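Local coordinates for protein beta-galactosidase (Geobacillus stearothermophilus, PDB 4OIF) that probably hydrolyses terminal non-reducing beta-D-galactose residues of beta-D-galactosides, and assembles as a homotrimer, at residues Gln34-Leu39 against Phe360-Ser365; Leu42-Thr47 against Glu390-Gly395; Ala414-Trp419 against Asp457-Glu462; Leu471-Leu476 against Gly495-Thr500. One frame throughout, in Å; residues are numbered along the deposited sequence.

Contact 1 (Gln34-Leu39 against Phe360-Ser365); sequences QADLEL and FQWRKS
Trp362 sits in the loop that follows strand 356-359, the last strand of the catalytic beta/alpha barrel, and reaches across to helix 30-42, the first helix of that barrel. Its CB starts toward the helix, CG is anti to the backbone N, and the indole presents its edge to the helix. Along the pyrrole side, CD1 passes Asp36 and NE1 then gives its hydrogen to Asp36 OD1 at 2.7 Å, with an N-H...O angle of 153°. The oxygen lies in the indole plane, yet the N-H meets the carboxylate from above, the two planes standing 74° apart. Further round the edge, CZ2 packs 3.7 Å from Leu39 CB. At the tip, CH2 comes to 3.5 Å from the backbone oxygen Leu39 O, which also lies near the ring plane.

Arg363, the next residue along, takes the same carboxylate oxygen. Its chain runs straight and then bends at chi3 (-75°), bringing the guanidinium up side-on: NE reaches Asp36 OD1 at 2.8 Å along the syn lone pair, and NH2 reaches the same OD1, also at 2.8 Å, from above the carboxylate plane. The guanidinium is held further by NH1, which bonds to Asn381, while Asp36 OD2 is bonded to Tyr21 OH.

One buried oxygen thus collects three N-H donors, two of them from a cation. That concentration of positive charge and hydrogen bonds would probably keep Asp36 ionised, and it fixes the rotation of both groups; the side chain of Trp362 lies about 11 Å from that of Glu322, the predicted nucleophile.

Contact 2 (Leu42-Thr47 against Glu390-Gly395); sequences LSHTNT and EVAEVG
The chain leaves helix 30-42 through a Schellman motif, with His44 at positive phi (52°), and the turn lies so close on helix 386-399 that Ser43 CA and Ala392 CA are 4.1 Å apart. Ser43 O looks straight at the helix backbone, making a CA-H...O contact with Ala392 CA at 3.6 Å and 169°. Small residues permit this approach. A beta carbon on Gly395 would fall 2.7 Å from His44 CB and equally near Ser43 O, so a side chain there would clash. Ala392 CB tucks in 3.8 Å from Leu42 O.

The His44 side chain has CG anti to the carbonyl carbon, which lays the imidazole obliquely along the helix, its CD2 3.7 Å from Ala392 O. Its polar end is tied further on, where ND1 bonds to Lys399 NZ in the same helix. On the other side Ser43 CB faces Val391 CG1, while Ser43 OG bonds back to Leu39 O.

No direct hydrogen bond joins the two segments. One water donates to both Gly395 O (3.0 Å) and His44 O, and the latter is also bonded to His17 ND1. Close backbone packing and this shared water hold the turn, and ND1 bound to a lysine suggests, without proving it, that His44 is neutral.

Contact 3 (Ala414-Trp419 against Asp457-Glu462); sequences AILYDW and DVITKE
Lys461 holds its CG in the crowded position between the backbone N and the carbonyl carbon (chi1 62°); the chain then extends past Asp418, and a final bend at chi4 (-69°) sets NZ on the syn lone pair of Asp418 OD1 at 2.8 Å. Asp418, CG anti to its N, also caps helix 419-427, since its OD2 accepts from Asn421 N. One water links Tyr417 O, Asp418 OD1 and Lys461 N, and another joins Asp418 OD2 to Lys461 NZ. An alanine at Lys461 would remove NZ and probably weaken the hold on the capping aspartate, which would lose its salt bridge and one water link.

Ile459 likewise carries CG1 in the crowded position, which swings CD1 back to 3.7 Å from Ala414 CB. Leu416, with CG anti to N, drops CD1 onto the backbone at Thr460 and Lys461, 3.5 Å from Thr460 C. Tyr417 CE2 stands 3.4 Å above the centre of the Trp419 ring, whose CZ3 edge meets Thr460 CG2 at 4.0 Å.

Three backbone bonds make the parallel ladder: Ile415 N to Asp457 O, Ile459 N to Ile415 O, and Tyr417 N to Ile459 O. Strand 456-459 is the outermost strand at this end of the sheet. Ala414, Leu416 and Ile459 face Leu471 of strand 470-473, Ile415 packs under helix 438-451, and Val458 meets helix 296-312 of the catalytic barrel.

Contact 4 (Leu471-Leu476 against Gly495-Thr500); sequences LIAPML and GTLVMT
Backbone hydrogen bonds come first: Leu471 N to Thr496 O, Val498 N to Leu471 O and Ala473 N to Val498 O, each 2.9 Å and nearly along its C=O axis, set the two strands parallel; the axes of 471-473 and 496-500 lie 15° apart. Past the strand the chain turns at Met475, which has positive phi, and a side chain takes over as acceptor. Thr500 OG1, held between its own backbone N and carbonyl carbon (chi1 73°), receives Met475 N at 2.9 Å, while its CG2 rests 3.9 Å from Pro474 CB. A valine in place of Thr500 would take the hydroxyl from Met475 N, and the turn would probably be held less firmly.

The apolar contacts divide between the two faces. On one, Leu471 and Leu497 lie side by side and point the same way, with Leu497 CD1 4.0 Å from Leu471 CG. Met499, CG anti to its carbonyl carbon, bends at chi3 so that CE lies 3.5 Å from Leu476 CD2 and 4.1 Å from Ala473 CB. On the other face Ile472 CG1 meets Val498 CB.

Helix 481-492 covers the Leu471, Leu497 and Met499 face, and helix 600-613 packs on Ile472 and Val498. Strand 470-473, helix 481-492 and strand 496-500 thus form a beta-alpha-beta crossover, consistent with the flavodoxin-like alpha/beta fold of class I glutamine amidotransferase-like domains, the clan to which this trimerisation domain belongs.

The four contacts fall into two pairs. Contacts 1 and 2, with centres 12 Å apart, lie in the catalytic beta/alpha barrel. Their segments alternate along the chain, so the first helix and the loop behind it meet the loop after the last strand and helix 386-399: barrel start is locked to barrel end. Trp362 CH2 touches Ser43 OG at 3.4 Å, linking the two. Contacts 3 and 4 follow in series within the trimerisation domain, centres 10 Å apart, sharing one sheet in which strands 413-416 and 470-473 are neighbours. The pairs are well separated, contacts 1 and 4 having centres about 47 Å apart, on opposite sides of the chain's centre.

Contact 1 (Gln34-Leu39 against Phe360-Ser365)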
loop_
_atom_site.group_PDB
_atom_site.type_symbol
_atom_site.label_atom_id
_atom_site.label_comp_id
_atom_site.label_asym_id
_atom_site.label_seq_id
_atom_site.Cartn_x
_atom_site.Cartn_y
_atom_site.Cartn_z
ATOM N N GLN A 34 25.093 40.128 2.489
ATOM C CA GLN A 34 25.860 41.001 1.619
ATOM C C GLN A 34 26.162 40.296 0.298
ATOM O O GLN A 34 26.050 40.886 -0.776
ATOM C CB GLN A 34 27.147 41.434 2.311
ATOM C CG GLN A 34 27.843 42.617 1.676
ATOM C CD GLN A 34 28.861 43.236 2.621
ATOM O OE1 GLN A 34 28.804 43.028 3.840
ATOM N NE2 GLN A 34 29.799 44.003 2.068
ATOM N N ALA A 35 26.519 39.023 0.385
ATOM C CA ALA A 35 26.869 38.271 -0.805
ATOM C C ALA A 35 25.645 38.128 -1.700
ATOM O O ALA A 35 25.749 38.195 -2.925
ATOM C CB ALA A 35 27.435 36.906 -0.428
ATOM N N ASP A 36 24.489 37.950 -1.068
ATOM C CA ASP A 36 23.210 37.860 -1.758
ATOM C C ASP A 36 23.003 38.984 -2.777
ATOM O O ASP A 36 22.560 38.733 -3.894
ATOM C CB ASP A 36 22.059 37.877 -0.740
ATOM C CG ASP A 36 21.780 36.502 -0.149
ATOM O OD1 ASP A 36 22.156 35.495 -0.789
ATOM O OD2 ASP A 36 21.182 36.430 0.952
ATOM N N LEU A 37 23.326 40.216 -2.391
ATOM C CA LEU A 37 23.063 41.367 -3.244
ATOM C C LEU A 37 23.974 41.359 -4.481
ATOM O O LEU A 37 23.514 41.544 -5.625
ATOM C CB LEU A 37 23.223 42.657 -2.437
ATOM C CG LEU A 37 22.260 42.849 -1.248
ATOM C CD1 LEU A 37 22.551 44.119 -0.425
ATOM C CD2 LEU A 37 20.810 42.838 -1.720
ATOM N N GLU A 38 25.258 41.112 -4.246
ATOM C CA GLU A 38 26.249 40.992 -5.310
ATOM C C GLU A 38 25.857 39.893 -6.288
ATOM O O GLU A 38 25.887 40.082 -7.511
ATOM C CB GLU A 38 27.636 40.713 -4.715
ATOM C CG GLU A 38 28.117 41.812 -3.761
ATOM C CD GLU A 38 29.123 41.337 -2.729
ATOM O OE1 GLU A 38 29.483 40.138 -2.732
ATOM O OE2 GLU A 38 29.542 42.171 -1.893
ATOM N N LEU A 39 25.456 38.747 -5.753
ATOM C CA LEU A 39 25.093 37.622 -6.613
ATOM C C LEU A 39 23.773 37.893 -7.345
ATOM O O LEU A 39 23.537 37.396 -8.447
ATOM C CB LEU A 39 25.007 36.333 -5.805
ATOM C CG LEU A 39 26.280 35.958 -5.046
ATOM C CD1 LEU A 39 26.345 34.449 -4.774
ATOM C CD2 LEU A 39 27.532 36.448 -5.758
ATOM N N PHE A 360 11.772 28.944 -6.812
ATOM C CA PHE A 360 12.051 28.605 -5.444
ATOM C C PHE A 360 13.358 27.839 -5.472
ATOM O O PHE A 360 13.435 26.793 -6.113
ATOM C CB PHE A 360 10.953 27.767 -4.795
ATOM C CG PHE A 360 11.199 27.555 -3.338
ATOM C CD1 PHE A 360 10.710 28.460 -2.401
ATOM C CD2 PHE A 360 12.003 26.512 -2.908
ATOM C CE1 PHE A 360 10.976 28.298 -1.058
ATOM C CE2 PHE A 360 12.276 26.343 -1.568
ATOM C CZ PHE A 360 11.766 27.238 -0.640
ATOM N N GLN A 361 14.391 28.346 -4.805
ATOM C CA GLN A 361 14.382 29.627 -4.112
ATOM C C GLN A 361 15.671 30.370 -4.490
ATOM O O GLN A 361 16.401 29.924 -5.374
ATOM C CB GLN A 361 14.282 29.435 -2.590
ATOM C CG GLN A 361 15.385 28.578 -1.992
ATOM C CD GLN A 361 15.274 28.431 -0.473
ATOM O OE1 GLN A 361 14.909 29.373 0.230
ATOM N NE2 GLN A 361 15.605 27.246 0.033
ATOM N N TRP A 362 15.957 31.496 -3.842
ATOM C CA TRP A 362 17.188 32.213 -4.148
ATOM C C TRP A 362 18.404 31.459 -3.634
ATOM O O TRP A 362 19.328 31.150 -4.389
ATOM C CB TRP A 362 17.185 33.614 -3.548
ATOM C CG TRP A 362 18.550 34.235 -3.594
ATOM C CD1 TRP A 362 19.382 34.475 -2.536
ATOM C CD2 TRP A 362 19.264 34.648 -4.768
ATOM N NE1 TRP A 362 20.559 35.030 -2.974
ATOM C CE2 TRP A 362 20.512 35.151 -4.340
ATOM C CE3 TRP A 362 18.967 34.646 -6.139
ATOM C CZ2 TRP A 362 21.460 35.656 -5.236
ATOM C CZ3 TRP A 362 19.907 35.146 -7.024
ATOM C CH2 TRP A 362 21.140 35.635 -6.570
ATOM N N ARG A 363 18.397 31.186 -2.334
ATOM C CA ARG A 363 19.501 30.505 -1.680
ATOM C C ARG A 363 19.013 29.263 -0.931
ATOM O O ARG A 363 18.028 29.321 -0.198
ATOM C CB ARG A 363 20.216 31.467 -0.721
ATOM C CG ARG A 363 21.492 30.910 -0.110
ATOM C CD ARG A 363 22.136 31.890 0.881
ATOM N NE ARG A 363 22.803 33.005 0.208
ATOM C CZ ARG A 363 24.051 32.976 -0.268
ATOM N NH1 ARG A 363 24.809 31.880 -0.163
ATOM N NH2 ARG A 363 24.540 34.051 -0.864
ATOM N N LYS A 364 19.712 28.148 -1.115
ATOM C CA LYS A 364 19.382 26.907 -0.422
ATOM C C LYS A 364 19.320 27.078 1.084
ATOM O O LYS A 364 20.162 27.753 1.687
ATOM C CB LYS A 364 20.394 25.805 -0.766
ATOM C CG LYS A 364 20.250 25.306 -2.208
ATOM C CD LYS A 364 21.108 24.089 -2.501
ATOM C CE LYS A 364 20.898 23.614 -3.931
ATOM N NZ LYS A 364 21.972 22.666 -4.358
ATOM N N SER A 365 18.301 26.468 1.677
ATOM C CA SER A 365 18.200 26.351 3.122
ATOM C C SER A 365 19.356 25.522 3.652
ATOM O O SER A 365 19.703 24.512 3.080
ATOM C CB SER A 365 16.864 25.714 3.515
ATOM O OG SER A 365 15.799 26.606 3.265
#

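Contact 2 (Leu42-Thr47 against Glu390-Gly395)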
loop_
_atom_site.group_PDB
_atom_site.type_symbol
_atom_site.label_atom_id
_atom_site.label_comp_id
_atom_site.label_asym_id
_atom_site.label_seq_id
_atom_site.Cartn_x
_atom_site.Cartn_y
_atom_site.Cartn_z
ATOM N N LEU A 42 24.953 39.635 -10.268
ATOM C CA LEU A 42 25.603 38.758 -11.239
ATOM C C LEU A 42 24.637 37.814 -11.956
ATOM O O LEU A 42 24.912 37.382 -13.077
ATOM C CB LEU A 42 26.717 37.946 -10.571
ATOM C CG LEU A 42 27.894 38.787 -10.058
ATOM C CD1 LEU A 42 28.861 37.933 -9.262
ATOM C CD2 LEU A 42 28.612 39.481 -11.194
ATOM N N SER A 43 23.507 37.507 -11.328
ATOM C CA SER A 43 22.544 36.567 -11.914
ATOM C C SER A 43 21.454 37.275 -12.711
ATOM O O SER A 43 20.580 36.630 -13.297
ATOM C CB SER A 43 21.907 35.700 -10.820
ATOM O OG SER A 43 21.287 36.501 -9.829
ATOM N N HIS A 44 21.528 38.602 -12.735
ATOM C CA HIS A 44 20.530 39.443 -13.392
ATOM C C HIS A 44 19.130 39.082 -12.912
ATOM O O HIS A 44 18.218 38.832 -13.703
ATOM C CB HIS A 44 20.627 39.326 -14.911
ATOM C CG HIS A 44 22.025 39.426 -15.432
ATOM N ND1 HIS A 44 22.564 40.607 -15.895
ATOM C CD2 HIS A 44 22.998 38.494 -15.554
ATOM C CE1 HIS A 44 23.808 40.395 -16.287
ATOM N NE2 HIS A 44 24.097 39.123 -16.088
ATOM N N THR A 45 18.984 39.044 -11.598
ATOM C CA THR A 45 17.685 38.902 -10.982
ATOM C C THR A 45 17.253 40.240 -10.400
ATOM O O THR A 45 18.093 41.001 -9.932
ATOM C CB THR A 45 17.718 37.850 -9.893
ATOM O OG1 THR A 45 18.907 38.037 -9.107
ATOM C CG2 THR A 45 17.732 36.483 -10.526
ATOM N N ASN A 46 15.949 40.509 -10.409
ATOM C CA ASN A 46 15.432 41.828 -10.058
ATOM C C ASN A 46 14.221 41.806 -9.121
ATOM O O ASN A 46 13.844 42.826 -8.540
ATOM C CB ASN A 46 15.065 42.583 -11.342
ATOM C CG ASN A 46 14.175 41.765 -12.269
ATOM O OD1 ASN A 46 13.164 41.206 -11.847
ATOM N ND2 ASN A 46 14.555 41.685 -13.538
ATOM N N THR A 47 13.597 40.647 -8.985
ATOM C CA THR A 47 12.351 40.567 -8.241
ATOM C C THR A 47 12.402 39.431 -7.234
ATOM O O THR A 47 12.780 38.304 -7.569
ATOM C CB THR A 47 11.160 40.384 -9.187
ATOM O OG1 THR A 47 11.161 41.454 -10.139
ATOM C CG2 THR A 47 9.842 40.399 -8.410
ATOM N N GLU A 390 23.461 29.269 -15.712
ATOM C CA GLU A 390 22.334 29.184 -16.631
ATOM C C GLU A 390 21.211 30.126 -16.186
ATOM O O GLU A 390 20.515 30.710 -17.031
ATOM C CB GLU A 390 21.814 27.752 -16.783
ATOM C CG GLU A 390 20.747 27.675 -17.878
ATOM C CD GLU A 390 20.588 26.295 -18.501
ATOM O OE1 GLU A 390 21.502 25.447 -18.348
ATOM O OE2 GLU A 390 19.538 26.072 -19.150
ATOM N N VAL A 391 21.042 30.296 -14.876
ATOM C CA VAL A 391 20.122 31.325 -14.395
ATOM C C VAL A 391 20.527 32.716 -14.914
ATOM O O VAL A 391 19.690 33.462 -15.413
ATOM C CB VAL A 391 20.045 31.337 -12.862
ATOM C CG1 VAL A 391 19.373 32.607 -12.362
ATOM C CG2 VAL A 391 19.295 30.109 -12.380
ATOM N N ALA A 392 21.811 33.037 -14.836
ATOM C CA ALA A 392 22.328 34.297 -15.369
ATOM C C ALA A 392 22.036 34.453 -16.860
ATOM O O ALA A 392 21.672 35.530 -17.311
ATOM C CB ALA A 392 23.825 34.404 -15.118
ATOM N N GLU A 393 22.204 33.382 -17.624
ATOM C CA GLU A 393 21.895 33.415 -19.047
ATOM C C GLU A 393 20.423 33.701 -19.279
ATOM O O GLU A 393 20.066 34.492 -20.174
ATOM C CB GLU A 393 22.297 32.102 -19.719
ATOM C CG GLU A 393 23.805 31.981 -19.919
ATOM C CD GLU A 393 24.417 33.231 -20.570
ATOM O OE1 GLU A 393 23.920 33.666 -21.639
ATOM O OE2 GLU A 393 25.394 33.781 -20.013
ATOM N N VAL A 394 19.562 33.077 -18.474
ATOM C CA VAL A 394 18.137 33.371 -18.581
ATOM C C VAL A 394 17.909 34.855 -18.297
ATOM O O VAL A 394 17.197 35.517 -19.048
ATOM C CB VAL A 394 17.271 32.492 -17.633
ATOM C CG1 VAL A 394 15.859 33.050 -17.510
ATOM C CG2 VAL A 394 17.219 31.060 -18.147
ATOM N N GLY A 395 18.538 35.379 -17.241
ATOM C CA GLY A 395 18.417 36.788 -16.892
ATOM C C GLY A 395 18.789 37.731 -18.030
ATOM O O GLY A 395 18.018 38.640 -18.387
HETATM O O HOH W 1 16.203 39.530 -16.204
#

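Contact 3 (Ala414-Trp419 against Asp457-Glu462)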
loop_
_atom_site.group_PDB
_atom_site.type_symbol
_atom_site.label_atom_id
_atom_site.label_comp_id
_atom_site.label_asym_id
_atom_site.label_seq_id
_atom_site.Cartn_x
_atom_site.Cartn_y
_atom_site.Cartn_z
ATOM N N ALA A 414 -10.470 26.237 -28.150
ATOM C CA ALA A 414 -10.639 26.141 -26.720
ATOM C C ALA A 414 -10.851 24.690 -26.309
ATOM O O ALA A 414 -11.532 23.944 -27.004
ATOM C CB ALA A 414 -11.808 27.008 -26.271
ATOM N N ILE A 415 -10.241 24.298 -25.191
ATOM C CA ILE A 415 -10.546 23.035 -24.525
ATOM C C ILE A 415 -11.237 23.318 -23.176
ATOM O O ILE A 415 -10.702 24.017 -22.325
ATOM C CB ILE A 415 -9.280 22.200 -24.295
ATOM C CG1 ILE A 415 -8.633 21.836 -25.629
ATOM C CG2 ILE A 415 -9.601 20.952 -23.461
ATOM C CD1 ILE A 415 -7.389 20.960 -25.497
ATOM N N LEU A 416 -12.435 22.791 -22.988
ATOM C CA LEU A 416 -13.200 23.065 -21.790
ATOM C C LEU A 416 -12.843 22.071 -20.680
ATOM O O LEU A 416 -12.891 20.856 -20.868
ATOM C CB LEU A 416 -14.698 23.030 -22.105
ATOM C CG LEU A 416 -15.712 23.171 -20.970
ATOM C CD1 LEU A 416 -15.567 24.485 -20.270
ATOM C CD2 LEU A 416 -17.131 23.007 -21.518
ATOM N N TYR A 417 -12.452 22.624 -19.537
ATOM C CA TYR A 417 -12.127 21.870 -18.343
ATOM C C TYR A 417 -13.037 22.333 -17.202
ATOM O O TYR A 417 -13.381 23.510 -17.125
ATOM C CB TYR A 417 -10.662 22.070 -17.976
ATOM C CG TYR A 417 -10.273 21.484 -16.641
ATOM C CD1 TYR A 417 -10.118 20.114 -16.490
ATOM C CD2 TYR A 417 -10.042 22.301 -15.535
ATOM C CE1 TYR A 417 -9.744 19.563 -15.277
ATOM C CE2 TYR A 417 -9.674 21.757 -14.310
ATOM C CZ TYR A 417 -9.525 20.379 -14.192
ATOM O OH TYR A 417 -9.168 19.792 -12.996
ATOM N N ASP A 418 -13.432 21.411 -16.328
ATOM C CA ASP A 418 -14.294 21.753 -15.200
ATOM C C ASP A 418 -13.852 21.006 -13.929
ATOM O O ASP A 418 -13.797 19.767 -13.902
ATOM C CB ASP A 418 -15.754 21.444 -15.543
ATOM C CG ASP A 418 -16.728 21.998 -14.525
ATOM O OD1 ASP A 418 -17.014 23.205 -14.571
ATOM O OD2 ASP A 418 -17.228 21.225 -13.689
ATOM N N TRP A 419 -13.523 21.779 -12.894
ATOM C CA TRP A 419 -13.042 21.252 -11.612
ATOM C C TRP A 419 -14.091 20.390 -10.929
ATOM O O TRP A 419 -13.790 19.312 -10.411
ATOM C CB TRP A 419 -12.628 22.400 -10.673
ATOM C CG TRP A 419 -11.137 22.734 -10.675
ATOM C CD1 TRP A 419 -10.179 22.210 -9.848
ATOM C CD2 TRP A 419 -10.456 23.680 -11.522
ATOM N NE1 TRP A 419 -8.954 22.758 -10.134
ATOM C CE2 TRP A 419 -9.093 23.667 -11.150
ATOM C CE3 TRP A 419 -10.869 24.541 -12.549
ATOM C CZ2 TRP A 419 -8.132 24.472 -11.784
ATOM C CZ3 TRP A 419 -9.914 25.346 -13.176
ATOM C CH2 TRP A 419 -8.562 25.305 -12.789
ATOM N N ASP A 457 -6.568 27.987 -25.914
ATOM C CA ASP A 457 -6.989 28.363 -24.578
ATOM C C ASP A 457 -7.584 27.130 -23.909
ATOM O O ASP A 457 -8.407 26.434 -24.510
ATOM C CB ASP A 457 -8.033 29.484 -24.617
ATOM C CG ASP A 457 -7.423 30.864 -24.802
ATOM O OD1 ASP A 457 -6.198 30.982 -25.015
ATOM O OD2 ASP A 457 -8.188 31.840 -24.743
ATOM N N VAL A 458 -7.178 26.846 -22.678
ATOM C CA VAL A 458 -7.889 25.835 -21.895
ATOM C C VAL A 458 -8.786 26.572 -20.922
ATOM O O VAL A 458 -8.315 27.161 -19.961
ATOM C CB VAL A 458 -6.935 24.888 -21.152
ATOM C CG1 VAL A 458 -7.720 23.883 -20.319
ATOM C CG2 VAL A 458 -6.040 24.162 -22.146
ATOM N N ILE A 459 -10.085 26.546 -21.200
ATOM C CA ILE A 459 -11.060 27.386 -20.510
ATOM C C ILE A 459 -11.949 26.631 -19.536
ATOM O O ILE A 459 -11.906 25.405 -19.445
ATOM C CB ILE A 459 -11.988 28.095 -21.510
ATOM C CG1 ILE A 459 -12.847 27.055 -22.240
ATOM C CG2 ILE A 459 -11.170 28.985 -22.474
ATOM C CD1 ILE A 459 -13.834 27.642 -23.198
ATOM N N THR A 460 -12.759 27.397 -18.816
ATOM C CA THR A 460 -13.753 26.868 -17.904
ATOM C C THR A 460 -15.120 27.336 -18.369
ATOM O O THR A 460 -15.209 28.148 -19.287
ATOM C CB THR A 460 -13.507 27.332 -16.473
ATOM O OG1 THR A 460 -13.784 28.735 -16.370
ATOM C CG2 THR A 460 -12.072 27.076 -16.093
ATOM N N LYS A 461 -16.185 26.833 -17.747
ATOM C CA LYS A 461 -17.535 27.241 -18.123
ATOM C C LYS A 461 -17.780 28.711 -17.781
ATOM O O LYS A 461 -18.747 29.297 -18.241
ATOM C CB LYS A 461 -18.580 26.353 -17.448
ATOM C CG LYS A 461 -18.585 26.407 -15.935
ATOM C CD LYS A 461 -19.548 25.376 -15.385
ATOM C CE LYS A 461 -19.748 25.529 -13.890
ATOM N NZ LYS A 461 -18.513 25.169 -13.161
ATOM N N GLU A 462 -16.880 29.303 -16.995
ATOM C CA GLU A 462 -16.902 30.738 -16.707
ATOM C C GLU A 462 -16.403 31.605 -17.878
ATOM O O GLU A 462 -16.102 32.784 -17.691
ATOM C CB GLU A 462 -16.038 31.053 -15.468
ATOM C CG GLU A 462 -16.258 30.154 -14.259
ATOM C CD GLU A 462 -17.638 30.314 -13.645
ATOM O OE1 GLU A 462 -18.170 31.453 -13.619
ATOM O OE2 GLU A 462 -18.191 29.287 -13.188
HETATM O O HOH W 2 -15.539 24.800 -15.952
HETATM O O HOH W 3 -19.588 22.536 -12.930
#

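Contact 4 (Leu471-Leu476 against Gly495-Thr500)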
loop_
_atom_site.group_PDB
_atom_site.type_symbol
_atom_site.label_atom_id
_atom_site.label_comp_id
_atom_site.label_asym_id
_atom_site.label_seq_id
_atom_site.Cartn_x
_atom_site.Cartn_y
_atom_site.Cartn_z
ATOM N N LEU A 471 -14.525 24.355 -30.043
ATOM C CA LEU A 471 -14.594 24.071 -28.618
ATOM C C LEU A 471 -14.589 22.559 -28.379
ATOM O O LEU A 471 -15.444 21.824 -28.879
ATOM C CB LEU A 471 -15.837 24.704 -27.994
ATOM C CG LEU A 471 -16.002 24.405 -26.499
ATOM C CD1 LEU A 471 -14.775 24.860 -25.729
ATOM C CD2 LEU A 471 -17.247 25.057 -25.939
ATOM N N ILE A 472 -13.610 22.111 -27.605
ATOM C CA ILE A 472 -13.407 20.705 -27.309
ATOM C C ILE A 472 -13.717 20.431 -25.834
ATOM O O ILE A 472 -13.011 20.897 -24.950
ATOM C CB ILE A 472 -11.953 20.289 -27.653
ATOM C CG1 ILE A 472 -11.698 20.491 -29.149
ATOM C CG2 ILE A 472 -11.656 18.848 -27.226
ATOM C CD1 ILE A 472 -10.239 20.388 -29.551
ATOM N N ALA A 473 -14.783 19.684 -25.575
ATOM C CA ALA A 473 -15.209 19.387 -24.205
ATOM C C ALA A 473 -15.292 17.882 -23.947
ATOM O O ALA A 473 -16.375 17.306 -23.970
ATOM C CB ALA A 473 -16.554 20.035 -23.924
ATOM N N PRO A 474 -14.148 17.237 -23.698
ATOM C CA PRO A 474 -14.135 15.780 -23.520
ATOM C C PRO A 474 -14.596 15.342 -22.126
ATOM O O PRO A 474 -14.323 16.046 -21.140
ATOM C CB PRO A 474 -12.662 15.412 -23.730
ATOM C CG PRO A 474 -11.994 16.656 -24.217
ATOM C CD PRO A 474 -12.795 17.803 -23.716
ATOM N N MET A 475 -15.261 14.186 -22.053
ATOM C CA MET A 475 -15.663 13.597 -20.771
ATOM C C MET A 475 -16.294 14.616 -19.823
ATOM O O MET A 475 -15.894 14.727 -18.661
ATOM C CB MET A 475 -14.466 12.950 -20.079
ATOM C CG MET A 475 -13.794 11.895 -20.905
ATOM S SD MET A 475 -12.422 11.135 -20.021
ATOM C CE MET A 475 -13.349 10.285 -18.750
ATOM N N LEU A 476 -17.250 15.382 -20.337
ATOM C CA LEU A 476 -17.937 16.372 -19.525
ATOM C C LEU A 476 -19.076 15.682 -18.796
ATOM O O LEU A 476 -20.244 16.024 -18.989
ATOM C CB LEU A 476 -18.452 17.522 -20.384
ATOM C CG LEU A 476 -18.880 18.758 -19.583
ATOM C CD1 LEU A 476 -17.713 19.319 -18.789
ATOM C CD2 LEU A 476 -19.465 19.808 -20.509
ATOM N N GLY A 495 -20.543 27.808 -33.961
ATOM C CA GLY A 495 -19.523 27.081 -33.236
ATOM C C GLY A 495 -19.387 25.635 -33.686
ATOM O O GLY A 495 -20.362 25.001 -34.086
ATOM N N THR A 496 -18.160 25.127 -33.638
ATOM C CA THR A 496 -17.882 23.722 -33.854
ATOM C C THR A 496 -17.499 23.088 -32.511
ATOM O O THR A 496 -16.513 23.472 -31.894
ATOM C CB THR A 496 -16.752 23.523 -34.879
ATOM O OG1 THR A 496 -17.200 23.939 -36.169
ATOM C CG2 THR A 496 -16.345 22.070 -34.948
ATOM N N LEU A 497 -18.293 22.130 -32.059
ATOM C CA LEU A 497 -18.141 21.538 -30.743
ATOM C C LEU A 497 -17.800 20.070 -30.861
ATOM O O LEU A 497 -18.404 19.376 -31.661
ATOM C CB LEU A 497 -19.427 21.713 -29.946
ATOM C CG LEU A 497 -19.540 21.006 -28.598
ATOM C CD1 LEU A 497 -18.515 21.520 -27.584
ATOM C CD2 LEU A 497 -20.930 21.169 -28.066
ATOM N N VAL A 498 -16.833 19.609 -30.071
ATOM C CA VAL A 498 -16.462 18.192 -30.023
ATOM C C VAL A 498 -16.618 17.636 -28.608
ATOM O O VAL A 498 -16.031 18.153 -27.659
ATOM C CB VAL A 498 -15.006 17.952 -30.486
ATOM C CG1 VAL A 498 -14.626 16.490 -30.320
ATOM C CG2 VAL A 498 -14.821 18.370 -31.937
ATOM N N MET A 499 -17.426 16.591 -28.465
ATOM C CA MET A 499 -17.544 15.909 -27.184
ATOM C C MET A 499 -17.254 14.432 -27.348
ATOM O O MET A 499 -17.089 13.931 -28.467
ATOM C CB MET A 499 -18.927 16.114 -26.564
ATOM C CG MET A 499 -19.099 17.486 -25.948
ATOM S SD MET A 499 -20.697 17.704 -25.162
ATOM C CE MET A 499 -20.236 18.272 -23.546
ATOM N N THR A 500 -17.169 13.736 -26.222
ATOM C CA THR A 500 -16.724 12.352 -26.236
ATOM C C THR A 500 -17.539 11.502 -25.310
ATOM O O THR A 500 -18.448 11.977 -24.631
ATOM C CB THR A 500 -15.253 12.191 -25.787
ATOM O OG1 THR A 500 -15.165 12.391 -24.366
ATOM C CG2 THR A 500 -14.315 13.166 -26.524
#